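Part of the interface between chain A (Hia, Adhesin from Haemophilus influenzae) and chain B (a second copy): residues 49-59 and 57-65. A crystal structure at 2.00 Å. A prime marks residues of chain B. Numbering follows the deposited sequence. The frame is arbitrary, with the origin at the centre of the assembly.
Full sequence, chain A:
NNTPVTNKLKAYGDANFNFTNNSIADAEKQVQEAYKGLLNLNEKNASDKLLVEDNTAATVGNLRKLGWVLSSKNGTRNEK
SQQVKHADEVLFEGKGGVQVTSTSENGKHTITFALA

Chain A, residues 49-59: KLLVEDNTAAT
Chain B, residues 57-65: AATVGNLRK

The contact is anchored by Arg64′, which reaches from the far end of the chain B stretch, just past helical residues 60-63, into an irregular stretch of chain A. Its side chain is nearly extended (chi1 m, chi2 t, chi3 t, chi4 127°), long enough to bring the guanidinium to two acceptors at once. NH1 forms a salt bridge with Asp54 OD1 at 2.8 Å, and Val52 O accepts from both Arg64′ NH2 (2.8 Å) and Arg64′ NH1 (3.0 Å). These acceptors lie near the guanidinium plane, where its N-H bonds point; one face is left to Leu50, whose CD1 lies 3.6 Å from Arg64′ NH1. Asp54, chi1 m and chi2 -12°, has its CA-to-CB bond directed away overall, yet its carboxylate comes back to the arginine.

The remaining direct hydrogen bonds between the stretches run from backbone to backbone. Chain B runs in an extended conformation through Ala57′, Ala58′ and Thr59′ (phi/psi -112/166 at Thr59′), then turns helical at Val60′ (-65/-36). The first turn of a helix has N-H groups without partners inside the helix, and chain A supplies carbonyls: Val60′ N donates to Thr56 O at 2.7 Å and Gly61′ N to Asp54 O at 2.8 Å. Thr59′, chi1 p, is the N-cap; its OG1 accepts from Asn62′ N at 3.0 Å. A water joins Thr59′ OG1 (2.8 Å) to Asn55 OD1 (3.1 Å), donating to the latter.

Chain A turns at Asp54 (-48/-47) and Asn55 (-84/48), then extends from Thr56 (-113/142) to Thr59 (-110/163). Thr56, chi1 m, spans the turn, donating from OG1 to Glu53 O at 2.7 Å. A single beta bridge pairs Ala57 with Thr59′, their CA atoms 4.6 Å apart; Ala58 N donates almost straight to Ala58′ O (3.1 Å, 173°), and Thr59′ CA makes a C-H...O contact with Thr56 O at 3.1 Å.

The close approach at Gly61′ relies on the lack of a side chain. Asp54 CA and Gly61′ CA are 3.8 Å apart, and a CB on Gly61′ would lie 2.9 Å from Asp54 CB, a clash; with no side chain, glycine leaves room for Asp54 CB and lets the two CA atoms come this close. Ala58 points toward chain B, where its methyl fits between neighbours, with Ala58 CB 4.3 Å from Ala58′ CB and 3.8 Å from Leu63′ CD1 (chi1 m, chi2 t). Farther along, Val52 and Val60′, both chi1 t, meet through Val52 CG1 and Val60′ CG2 at 4.0 Å, and Val60′ CG2 also lies 3.8 Å from Thr56 CB. Lys49 stays out of reach. Together the stretches bury 528 Å².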

# COMPACT_ATOMS: atom_id res chain seq x y z
N LYS A 49 26.09 1.62 1.86
CA LYS A 49 25.29 2.50 1.01
C LYS A 49 24.35 1.66 0.13
O LYS A 49 24.59 0.48 -0.08
CB LYS A 49 26.16 3.40 0.15
CG LYS A 49 27.07 2.66 -0.82
CD LYS A 49 28.21 3.57 -1.27
CE LYS A 49 27.69 4.95 -1.66
NZ LYS A 49 28.77 5.90 -2.06
N LEU A 50 23.29 2.28 -0.36
CA LEU A 50 22.29 1.61 -1.18
C LEU A 50 22.85 1.19 -2.55
O LEU A 50 23.46 1.99 -3.25
CB LEU A 50 21.08 2.53 -1.36
CG LEU A 50 20.28 2.84 -0.08
CD1 LEU A 50 19.37 4.06 -0.26
CD2 LEU A 50 19.46 1.63 0.32
N LEU A 51 22.65 -0.07 -2.92
CA LEU A 51 23.07 -0.55 -4.24
C LEU A 51 22.44 0.28 -5.35
O LEU A 51 23.09 0.62 -6.34
CB LEU A 51 22.68 -2.02 -4.45
CG LEU A 51 23.68 -3.15 -4.14
CD1 LEU A 51 25.12 -2.69 -4.33
CD2 LEU A 51 23.46 -3.65 -2.74
N VAL A 52 21.16 0.59 -5.20
CA VAL A 52 20.45 1.39 -6.18
C VAL A 52 20.11 2.73 -5.57
O VAL A 52 19.34 2.82 -4.62
CB VAL A 52 19.16 0.67 -6.69
CG1 VAL A 52 18.45 1.52 -7.73
CG2 VAL A 52 19.50 -0.72 -7.27
N GLU A 53 20.72 3.78 -6.12
CA GLU A 53 20.59 5.12 -5.59
C GLU A 53 19.19 5.70 -5.80
O GLU A 53 18.46 5.31 -6.71
CB GLU A 53 21.61 6.05 -6.26
CG GLU A 53 23.02 5.92 -5.71
CD GLU A 53 23.75 4.65 -6.17
OE1 GLU A 53 23.27 3.97 -7.11
OE2 GLU A 53 24.82 4.34 -5.58
N ASP A 54 18.83 6.65 -4.95
CA ASP A 54 17.55 7.35 -5.08
C ASP A 54 17.25 7.85 -6.50
O ASP A 54 16.14 7.66 -7.00
CB ASP A 54 17.48 8.54 -4.11
CG ASP A 54 17.17 8.12 -2.67
OD1 ASP A 54 16.77 6.96 -2.43
OD2 ASP A 54 17.31 8.97 -1.76
N ASN A 55 18.22 8.50 -7.15
CA ASN A 55 17.98 9.13 -8.46
C ASN A 55 18.11 8.16 -9.62
O ASN A 55 18.78 8.45 -10.62
CB ASN A 55 18.89 10.34 -8.68
CG ASN A 55 18.50 11.54 -7.82
OD1 ASN A 55 17.35 11.68 -7.41
ND2 ASN A 55 19.47 12.41 -7.54
N THR A 56 17.47 7.01 -9.48
CA THR A 56 17.47 5.96 -10.49
C THR A 56 16.04 5.87 -10.99
O THR A 56 15.09 6.03 -10.22
CB THR A 56 17.87 4.62 -9.85
OG1 THR A 56 19.16 4.76 -9.24
CG2 THR A 56 17.91 3.50 -10.89
N ALA A 57 15.89 5.65 -12.29
CA ALA A 57 14.58 5.43 -12.90
C ALA A 57 13.89 4.24 -12.24
O ALA A 57 14.47 3.17 -12.12
CB ALA A 57 14.72 5.19 -14.38
N ALA A 58 12.65 4.44 -11.80
CA ALA A 58 11.83 3.32 -11.37
C ALA A 58 11.18 2.71 -12.62
O ALA A 58 10.91 3.41 -13.60
CB ALA A 58 10.77 3.77 -10.39
N THR A 59 10.97 1.40 -12.60
CA THR A 59 10.34 0.73 -13.75
C THR A 59 8.94 0.24 -13.41
O THR A 59 8.58 0.13 -12.24
CB THR A 59 11.17 -0.48 -14.21
OG1 THR A 59 11.04 -1.52 -13.24
CG2 THR A 59 12.63 -0.08 -14.37
N ALA B 57 9.20 11.08 -15.20
CA ALA B 57 9.76 9.83 -14.70
C ALA B 57 9.69 9.77 -13.18
O ALA B 57 10.03 10.74 -12.49
CB ALA B 57 11.20 9.65 -15.17
N ALA B 58 9.22 8.63 -12.66
CA ALA B 58 9.31 8.33 -11.24
C ALA B 58 10.71 7.82 -10.95
O ALA B 58 11.36 7.23 -11.83
CB ALA B 58 8.30 7.27 -10.88
N THR B 59 11.20 8.05 -9.74
CA THR B 59 12.49 7.54 -9.34
C THR B 59 12.37 6.47 -8.27
O THR B 59 11.34 6.33 -7.63
CB THR B 59 13.38 8.65 -8.78
OG1 THR B 59 12.81 9.10 -7.54
CG2 THR B 59 13.46 9.81 -9.76
N VAL B 60 13.46 5.74 -8.04
CA VAL B 60 13.49 4.75 -6.98
C VAL B 60 13.36 5.46 -5.61
O VAL B 60 12.73 4.95 -4.69
CB VAL B 60 14.79 3.94 -7.04
CG1 VAL B 60 14.99 3.15 -5.75
CG2 VAL B 60 14.79 3.01 -8.29
N GLY B 61 13.95 6.64 -5.49
CA GLY B 61 13.79 7.43 -4.27
C GLY B 61 12.33 7.77 -4.01
O GLY B 61 11.89 7.78 -2.86
N ASN B 62 11.57 8.03 -5.07
CA ASN B 62 10.13 8.23 -4.92
C ASN B 62 9.50 6.99 -4.29
O ASN B 62 8.70 7.09 -3.37
CB ASN B 62 9.41 8.50 -6.25
CG ASN B 62 9.80 9.82 -6.92
OD1 ASN B 62 10.29 10.77 -6.29
ND2 ASN B 62 9.59 9.86 -8.23
N LEU B 63 9.86 5.80 -4.78
CA LEU B 63 9.24 4.56 -4.26
C LEU B 63 9.52 4.39 -2.78
O LEU B 63 8.72 3.83 -2.03
CB LEU B 63 9.74 3.32 -5.02
CG LEU B 63 9.63 3.31 -6.54
CD1 LEU B 63 10.09 1.94 -7.09
CD2 LEU B 63 8.21 3.65 -7.02
N ARG B 64 10.68 4.87 -2.35
CA ARG B 64 11.06 4.76 -0.95
C ARG B 64 10.23 5.67 -0.06
O ARG B 64 10.29 5.55 1.16
CB ARG B 64 12.56 5.04 -0.79
CG ARG B 64 13.42 4.06 -1.61
CD ARG B 64 14.93 4.25 -1.37
NE ARG B 64 15.64 3.07 -1.83
CZ ARG B 64 16.66 3.09 -2.68
NH1 ARG B 64 17.14 4.24 -3.14
NH2 ARG B 64 17.23 1.94 -3.04
N LYS B 65 9.44 6.55 -0.67
CA LYS B 65 8.61 7.51 0.08
C LYS B 65 7.11 7.25 -0.03
O LYS B 65 6.31 8.03 0.47
CB LYS B 65 8.96 8.95 -0.34
CG LYS B 65 10.40 9.37 0.08
CD LYS B 65 10.63 10.86 -0.17
CE LYS B 65 11.80 11.39 0.65
NZ LYS B 65 13.06 10.71 0.26
O HOH W 1 14.55 10.85 -6.30